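Local coordinates for surface glycan binding protein B (Bacteroides ovatus, PDB 6E57), which binds mixed-linkage beta-glucan, probably at the cell surface as part of the machinery with which this gut bacterium uses cereal beta-glucans, at residues A[37-43]-A[65-70]; A[251-256]-A[269-274]; A[314-320]-A[330-336]. One frame throughout, in Å; residues are numbered along the deposited sequence.

Contact 1: A[37-43]-A[65-70]; sequences HILAPVF and IALTVT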
# COMPACT_ATOMS: atom_id res chain seq x y z
N HIS A 37 -4.18 -28.10 26.90
CA HIS A 37 -3.69 -26.77 27.25
C HIS A 37 -2.22 -26.65 26.83
O HIS A 37 -1.42 -27.55 27.08
CB HIS A 37 -3.85 -26.52 28.76
CG HIS A 37 -5.26 -26.35 29.21
ND1 HIS A 37 -5.96 -25.16 29.05
CD2 HIS A 37 -6.11 -27.20 29.84
CE1 HIS A 37 -7.17 -25.29 29.55
NE2 HIS A 37 -7.29 -26.54 30.04
N ILE A 38 -1.88 -25.53 26.17
CA ILE A 38 -0.50 -25.17 25.88
C ILE A 38 -0.02 -24.25 26.99
O ILE A 38 -0.40 -23.08 27.04
CB ILE A 38 -0.36 -24.53 24.48
CG1 ILE A 38 -0.84 -25.47 23.37
CG2 ILE A 38 1.07 -24.05 24.25
CD1 ILE A 38 -1.07 -24.79 22.04
N LEU A 39 0.82 -24.78 27.89
CA LEU A 39 1.27 -24.07 29.08
C LEU A 39 2.35 -23.05 28.69
O LEU A 39 2.24 -21.87 29.04
CB LEU A 39 1.81 -25.08 30.10
CG LEU A 39 0.78 -26.06 30.65
CD1 LEU A 39 1.42 -27.00 31.67
CD2 LEU A 39 -0.41 -25.33 31.26
N ALA A 40 3.38 -23.52 27.97
CA ALA A 40 4.49 -22.67 27.52
C ALA A 40 4.89 -23.05 26.10
O ALA A 40 4.79 -24.21 25.71
CB ALA A 40 5.66 -22.80 28.47
N PRO A 41 5.34 -22.06 25.32
CA PRO A 41 5.36 -20.66 25.71
C PRO A 41 3.97 -20.02 25.55
O PRO A 41 3.11 -20.57 24.86
CB PRO A 41 6.37 -20.03 24.75
CG PRO A 41 6.16 -20.79 23.46
CD PRO A 41 5.71 -22.17 23.90
N VAL A 42 3.77 -18.87 26.21
CA VAL A 42 2.56 -18.07 26.06
C VAL A 42 2.70 -17.24 24.78
O VAL A 42 3.66 -16.50 24.63
CB VAL A 42 2.31 -17.18 27.29
CG1 VAL A 42 1.07 -16.31 27.10
CG2 VAL A 42 2.21 -17.99 28.57
N PHE A 43 1.72 -17.38 23.87
CA PHE A 43 1.75 -16.69 22.58
C PHE A 43 0.96 -15.39 22.67
O PHE A 43 -0.03 -15.31 23.39
CB PHE A 43 1.20 -17.61 21.48
CG PHE A 43 2.12 -18.75 21.13
CD1 PHE A 43 3.16 -18.56 20.22
CD2 PHE A 43 1.97 -19.99 21.71
CE1 PHE A 43 4.02 -19.61 19.91
CE2 PHE A 43 2.83 -21.04 21.40
CZ PHE A 43 3.85 -20.84 20.50
N ILE A 65 10.71 -23.40 18.23
CA ILE A 65 9.65 -23.26 19.23
C ILE A 65 9.49 -24.61 19.94
O ILE A 65 9.36 -25.64 19.28
CB ILE A 65 8.33 -22.79 18.59
CG1 ILE A 65 8.52 -21.55 17.71
CG2 ILE A 65 7.26 -22.57 19.65
CD1 ILE A 65 7.26 -21.09 17.01
N ALA A 66 9.50 -24.57 21.28
CA ALA A 66 9.37 -25.76 22.14
C ALA A 66 8.14 -25.63 23.04
O ALA A 66 8.08 -24.74 23.89
CB ALA A 66 10.63 -25.93 22.96
N LEU A 67 7.17 -26.53 22.86
CA LEU A 67 5.90 -26.52 23.60
C LEU A 67 6.03 -27.38 24.86
O LEU A 67 6.77 -28.36 24.87
CB LEU A 67 4.78 -27.07 22.71
CG LEU A 67 4.64 -26.43 21.33
CD1 LEU A 67 3.57 -27.15 20.52
CD2 LEU A 67 4.33 -24.95 21.43
N THR A 68 5.32 -26.97 25.92
CA THR A 68 4.92 -27.86 27.03
C THR A 68 3.39 -27.95 27.03
O THR A 68 2.71 -26.92 27.01
CB THR A 68 5.48 -27.38 28.38
OG1 THR A 68 5.27 -25.98 28.49
CG2 THR A 68 6.95 -27.69 28.56
N VAL A 69 2.87 -29.18 27.05
CA VAL A 69 1.46 -29.44 26.76
C VAL A 69 0.89 -30.41 27.81
O VAL A 69 1.58 -31.29 28.31
CB VAL A 69 1.30 -30.00 25.33
CG1 VAL A 69 -0.17 -30.15 24.95
CG2 VAL A 69 2.03 -29.15 24.30
N THR A 70 -0.40 -30.21 28.12
CA THR A 70 -1.21 -31.12 28.94
C THR A 70 -2.32 -31.68 28.06
O THR A 70 -2.87 -30.95 27.24
CB THR A 70 -1.78 -30.39 30.17
OG1 THR A 70 -0.69 -29.75 30.84
CG2 THR A 70 -2.51 -31.29 31.13
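The Phe43 ring turns its edge to segment 65-70. Two methyls meet that edge near the ring plane. Ile65 CG2 lies 3.9 Å from Phe43 CZ, and Leu67 CD2 lies beside Phe43 CE2. The Phe43 and Leu67 side chains cross at about a right angle. CG stands beside the backbone N of Phe43 (chi1 -71°), which leaves the CE2-CZ edge at Leu67 and Ile65. Leu67 CD2 also touches the Pro41 ring, 4.0 Å from Pro41 CD. A cis peptide bond precedes this proline.

Ahead of the proline the two segments pair as antiparallel strands. His37 and Thr70 form a hydrogen-bonded pair: Thr70 N bonds to His37 O, and His37 N to Thr70 O. Ile38 and Val69 form the next, non-hydrogen-bonded pair. The register then slips by one residue. Leu39 and Ala40 both lie opposite Thr68, a classic beta bulge. Thr68 O accepts from Leu39 N at 3.0 Å, and Thr68 N donates to Ala40 O at 2.8 Å. Thr68 OG1 stands between its own backbone N and carbonyl carbon (chi1 45°) and accepts a weak bond from Ala40 N at 3.1 Å. Leu39 CD1 lies against Thr70 OG1, 3.6 Å away, with the two side chains running obliquely past each other.

Strand 37-40 is the outer strand of a three-stranded antiparallel sheet, and strand 63-70 is its middle one. Ile65 and Leu67 bond through their backbones to Ile96 and Lys94 on the other flank. Ile38, Phe43, Ile65 and Leu67 pack on strand 103-113 of the facing sheet, an arrangement consistent with an immunoglobulin-like beta sandwich. Phe43 also meets the ring of Phe54, at about 45°.

Contact 2: A[251-256]-A[269-274]; sequences IGGQTV and LTCPDL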
# COMPACT_ATOMS: atom_id res chain seq x y z
N ILE A 251 -20.38 5.85 -11.72
CA ILE A 251 -20.30 6.56 -10.44
C ILE A 251 -21.63 7.31 -10.26
O ILE A 251 -22.18 7.83 -11.23
CB ILE A 251 -19.09 7.51 -10.39
CG1 ILE A 251 -17.82 6.87 -10.97
CG2 ILE A 251 -18.85 8.02 -8.97
CD1 ILE A 251 -17.56 7.22 -12.42
N GLY A 252 -22.12 7.36 -9.02
CA GLY A 252 -23.51 7.69 -8.81
C GLY A 252 -24.36 6.78 -9.67
O GLY A 252 -24.28 5.56 -9.54
N GLY A 253 -25.13 7.36 -10.60
CA GLY A 253 -25.83 6.59 -11.62
C GLY A 253 -25.33 6.93 -13.01
O GLY A 253 -26.02 6.68 -14.00
N GLN A 254 -24.12 7.50 -13.08
CA GLN A 254 -23.59 8.14 -14.28
C GLN A 254 -22.50 7.25 -14.88
O GLN A 254 -21.43 7.09 -14.29
CB GLN A 254 -23.02 9.52 -13.94
CG GLN A 254 -23.97 10.41 -13.15
CD GLN A 254 -25.10 10.96 -13.99
OE1 GLN A 254 -25.94 10.22 -14.50
NE2 GLN A 254 -25.14 12.28 -14.13
N THR A 255 -22.78 6.69 -16.06
CA THR A 255 -21.86 5.81 -16.77
C THR A 255 -20.92 6.63 -17.66
O THR A 255 -21.34 7.57 -18.34
CB THR A 255 -22.63 4.76 -17.58
OG1 THR A 255 -23.34 4.00 -16.60
CG2 THR A 255 -21.74 3.87 -18.42
N VAL A 256 -19.64 6.23 -17.66
CA VAL A 256 -18.58 6.83 -18.45
C VAL A 256 -17.89 5.72 -19.25
O VAL A 256 -17.37 4.77 -18.66
CB VAL A 256 -17.57 7.57 -17.55
CG1 VAL A 256 -16.43 8.19 -18.35
CG2 VAL A 256 -18.25 8.62 -16.68
N LEU A 269 -10.36 9.42 -16.72
CA LEU A 269 -11.70 9.79 -17.19
C LEU A 269 -12.07 11.17 -16.64
O LEU A 269 -11.33 11.74 -15.84
CB LEU A 269 -12.70 8.71 -16.75
CG LEU A 269 -13.01 8.62 -15.25
CD1 LEU A 269 -14.43 8.14 -15.02
CD2 LEU A 269 -12.03 7.72 -14.54
N THR A 270 -13.21 11.70 -17.09
CA THR A 270 -13.80 12.91 -16.52
C THR A 270 -14.86 12.50 -15.49
O THR A 270 -15.91 11.97 -15.85
CB THR A 270 -14.41 13.82 -17.60
OG1 THR A 270 -13.44 14.05 -18.61
CG2 THR A 270 -14.89 15.15 -17.05
N CYS A 271 -14.57 12.74 -14.21
CA CYS A 271 -15.53 12.49 -13.14
C CYS A 271 -16.80 13.28 -13.43
O CYS A 271 -16.74 14.49 -13.62
CB CYS A 271 -14.97 12.88 -11.78
SG CYS A 271 -16.22 12.88 -10.47
N PRO A 272 -17.98 12.62 -13.51
CA PRO A 272 -19.22 13.30 -13.87
C PRO A 272 -19.68 14.36 -12.86
O PRO A 272 -19.09 14.51 -11.79
CB PRO A 272 -20.25 12.16 -13.98
CG PRO A 272 -19.67 11.04 -13.14
CD PRO A 272 -18.17 11.18 -13.28
N ASP A 273 -20.74 15.09 -13.23
CA ASP A 273 -21.22 16.28 -12.52
C ASP A 273 -22.08 15.85 -11.33
O ASP A 273 -23.30 15.77 -11.45
CB ASP A 273 -21.99 17.20 -13.47
CG ASP A 273 -22.36 18.55 -12.87
OD1 ASP A 273 -21.55 19.08 -12.09
OD2 ASP A 273 -23.45 19.06 -13.21
N LEU A 274 -21.43 15.57 -10.20
CA LEU A 274 -22.09 15.09 -8.99
C LEU A 274 -21.96 16.13 -7.87
O LEU A 274 -20.95 16.83 -7.76
CB LEU A 274 -21.45 13.75 -8.59
CG LEU A 274 -21.78 12.57 -9.50
CD1 LEU A 274 -20.85 11.39 -9.23
CD2 LEU A 274 -23.23 12.15 -9.35
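A tight beta hairpin with a type II' turn from Ile251 to Gln254 packs here on the chain that leaves strand 266-270. Two backbone bonds close the hairpin: Ile251 N to Gln254 O, and Gln254 N to Ile251 O. Gly252 takes the positive phi of the turn (53°).

The packing against 269-274 is mainly apolar. Ile251 sends out two branches. Its CG2 lies 3.9 Å from Leu274 CD1. Its CD1 reaches Leu269 CD1 tip to tip, and also meets Pro272 CD at 4.1 Å. Pro272 packs against the hairpin, with its CG 3.8 Å from Gln254 CB. The Gln254 chain bends at chi2 (-74°) as it slides past the proline. Val256 crosses Leu269 at about a right angle, with Val256 CG1 3.9 Å from Leu269 CD1. Its CG2 faces Pro272 CD. Cutting Val256 back to an alanine would probably open a gap beside Leu269 CD1 and Pro272 CD.

Ile251 and Leu269 both rest on Trp236 of strand 235-240. From strand 277-285, Met281 touches Ile251 and Tyr279 touches Leu274. Val256 pairs through its backbone with Leu249 of strand 246-251.

Contact 3: A[314-320]-A[330-336]; sequences WSGHHYV and NKTFGLI. With PO4 (phosphate ion), chain K.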
# COMPACT_ATOMS: atom_id res chain seq x y z
N TRP A 314 -8.38 32.33 -6.78
CA TRP A 314 -7.56 33.31 -7.49
C TRP A 314 -6.83 32.63 -8.64
O TRP A 314 -6.48 31.46 -8.55
CB TRP A 314 -6.59 33.98 -6.52
CG TRP A 314 -5.74 35.04 -7.15
CD1 TRP A 314 -5.98 36.38 -7.17
CD2 TRP A 314 -4.50 34.85 -7.85
NE1 TRP A 314 -4.98 37.04 -7.84
CE2 TRP A 314 -4.06 36.12 -8.27
CE3 TRP A 314 -3.73 33.72 -8.17
CZ2 TRP A 314 -2.88 36.29 -8.98
CZ3 TRP A 314 -2.56 33.90 -8.88
CH2 TRP A 314 -2.15 35.17 -9.28
N SER A 315 -6.57 33.41 -9.70
CA SER A 315 -5.90 32.95 -10.92
C SER A 315 -4.98 34.05 -11.45
O SER A 315 -5.31 35.23 -11.34
CB SER A 315 -6.93 32.55 -11.94
OG SER A 315 -6.31 31.96 -13.07
N GLY A 316 -3.83 33.67 -12.01
CA GLY A 316 -2.88 34.62 -12.60
C GLY A 316 -1.46 34.09 -12.64
O GLY A 316 -1.24 32.90 -12.85
N HIS A 317 -0.49 35.00 -12.47
CA HIS A 317 0.94 34.69 -12.53
C HIS A 317 1.72 35.75 -11.74
O HIS A 317 2.20 36.74 -12.30
CB HIS A 317 1.40 34.60 -14.00
CG HIS A 317 2.82 34.17 -14.17
ND1 HIS A 317 3.25 32.89 -13.87
CD2 HIS A 317 3.90 34.84 -14.62
CE1 HIS A 317 4.54 32.80 -14.13
NE2 HIS A 317 4.96 33.98 -14.59
N HIS A 318 1.82 35.53 -10.42
CA HIS A 318 2.28 36.53 -9.46
C HIS A 318 3.61 36.10 -8.81
O HIS A 318 3.64 35.14 -8.04
CB HIS A 318 1.20 36.75 -8.40
CG HIS A 318 1.54 37.84 -7.44
ND1 HIS A 318 1.19 39.15 -7.66
CD2 HIS A 318 2.22 37.81 -6.27
CE1 HIS A 318 1.63 39.89 -6.67
NE2 HIS A 318 2.26 39.09 -5.80
N TYR A 319 4.68 36.85 -9.10
CA TYR A 319 6.02 36.56 -8.58
C TYR A 319 6.06 36.87 -7.08
O TYR A 319 5.40 37.81 -6.62
CB TYR A 319 7.09 37.36 -9.32
CG TYR A 319 8.50 37.00 -8.91
CD1 TYR A 319 9.01 35.74 -9.17
CD2 TYR A 319 9.31 37.90 -8.24
CE1 TYR A 319 10.30 35.38 -8.79
CE2 TYR A 319 10.60 37.56 -7.85
CZ TYR A 319 11.09 36.30 -8.12
OH TYR A 319 12.36 35.94 -7.75
N VAL A 320 6.86 36.09 -6.35
CA VAL A 320 7.05 36.24 -4.90
C VAL A 320 8.55 36.29 -4.60
O VAL A 320 9.29 35.38 -4.98
CB VAL A 320 6.38 35.08 -4.14
CG1 VAL A 320 6.61 35.20 -2.64
CG2 VAL A 320 4.90 34.97 -4.45
N ASN A 330 4.97 42.35 -5.20
CA ASN A 330 5.53 41.03 -5.46
C ASN A 330 6.51 40.61 -4.34
O ASN A 330 7.30 39.70 -4.54
CB ASN A 330 6.23 40.99 -6.82
CG ASN A 330 5.27 41.16 -7.97
OD1 ASN A 330 5.28 42.18 -8.65
ND2 ASN A 330 4.42 40.16 -8.20
N LYS A 331 6.45 41.26 -3.17
CA LYS A 331 7.23 40.80 -2.03
C LYS A 331 6.57 39.54 -1.46
O LYS A 331 7.25 38.62 -1.00
CB LYS A 331 7.38 41.85 -0.93
CG LYS A 331 8.31 41.42 0.19
CD LYS A 331 8.51 42.43 1.29
CE LYS A 331 9.47 41.93 2.35
NZ LYS A 331 9.80 42.99 3.33
N THR A 332 5.23 39.55 -1.48
CA THR A 332 4.41 38.43 -1.06
C THR A 332 3.27 38.24 -2.07
O THR A 332 3.11 39.03 -2.99
CB THR A 332 3.81 38.68 0.33
OG1 THR A 332 2.87 39.75 0.22
CG2 THR A 332 4.86 39.01 1.37
N PHE A 333 2.49 37.17 -1.86
CA PHE A 333 1.20 37.01 -2.51
C PHE A 333 0.10 37.29 -1.48
O PHE A 333 -0.16 36.46 -0.62
CB PHE A 333 1.07 35.60 -3.10
CG PHE A 333 -0.31 35.25 -3.58
CD1 PHE A 333 -0.72 35.60 -4.86
CD2 PHE A 333 -1.22 34.60 -2.76
CE1 PHE A 333 -2.00 35.29 -5.31
CE2 PHE A 333 -2.49 34.29 -3.21
CZ PHE A 333 -2.88 34.64 -4.48
N GLY A 334 -0.49 38.50 -1.55
CA GLY A 334 -1.76 38.82 -0.89
C GLY A 334 -2.92 38.36 -1.76
O GLY A 334 -3.05 37.18 -2.04
N LEU A 335 -3.76 39.30 -2.16
CA LEU A 335 -4.64 39.17 -3.35
C LEU A 335 -5.84 38.24 -3.12
O LEU A 335 -6.75 38.24 -3.94
CB LEU A 335 -3.81 38.73 -4.56
CG LEU A 335 -2.74 39.73 -5.03
CD1 LEU A 335 -2.13 39.30 -6.35
CD2 LEU A 335 -3.30 41.14 -5.14
N ILE A 336 -5.85 37.45 -2.04
CA ILE A 336 -7.09 36.83 -1.59
C ILE A 336 -7.48 37.49 -0.27
O ILE A 336 -6.79 37.33 0.73
CB ILE A 336 -6.98 35.30 -1.46
CG1 ILE A 336 -6.57 34.65 -2.78
CG2 ILE A 336 -8.29 34.72 -0.94
CD1 ILE A 336 -6.35 33.16 -2.68
P PO4 K . 14.50 39.40 -6.87
O1 PO4 K . 15.86 39.15 -6.26
O2 PO4 K . 13.70 40.32 -5.98
O3 PO4 K . 13.75 38.09 -7.02
O4 PO4 K . 14.68 40.03 -8.23
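Two hydrogen bonds from side chains to backbone carbonyls tie 314-320 to 330-336. His318 NE2 donates to Thr332 O at 2.9 Å, in the plane of the imidazole. Asn330 ND2 donates to Tyr319 O at 3.0 Å, with the acceptor close to the amide plane.

Aromatic contacts gather round Phe333. Its edge points into the face of Trp314, a T-shaped pair with ring centroids 4.8 Å apart and planes at 77°. Phe333 CE1 sits over the middle of the indole, and Gly316 N lies over the opposite face. The same phenyl edge meets the His318 face in an offset edge-to-face pair. His318 is itself sandwiched. Asn330 ND2 lies over one face, toward the rim. Leu335 CD1 makes a CH-pi contact with the other, 4.0 Å from the ring centroid. Both His318 and Trp314 carry CG opposite the backbone N (chi1 -175° and -178°), which sets both rings against the side chains of 330-336.

Trp314 CB touches Ile336 CG1 at 3.8 Å.

A phosphate ion, probably from the crystallisation liquor, accepts a hydrogen bond at O3 from Tyr319 OH at 2.7 Å; Ser321 OG binds it too.

The chemistry implies a loop tied to the strand by one bond each way, with Phe333 packed against both rings. His318 NE2 has a second, weak bond to Pro329 O, consistent with a proton on NE2. Lys331 runs fully extended to bond O2 of a bound glucose, with Asp326 as its salt-bridge partner. This is consistent with the cluster steadying the loop that carries the glycan-binding lysine.

How the contacts relate
The three contacts follow one another along the chain, each closing before the next opens. Contact 1 lies far from the others, on the opposite side of the chain's centre. Its centre is about 57 Å from that of contact 2 and about 69 Å from that of contact 3. Contacts 2 and 3 are closer, with centres about 34 Å apart and nearest atoms about 19 Å apart. Strands join them: 246-251 pairs with 277-285, which pairs with 299-315, the strand that leads into contact 3. The spread fits an elongated, largely beta protein. Contact 3 holds a residue of the glycan pocket, while contacts 1 and 2 contain no pocket residue and are packing within the beta domains.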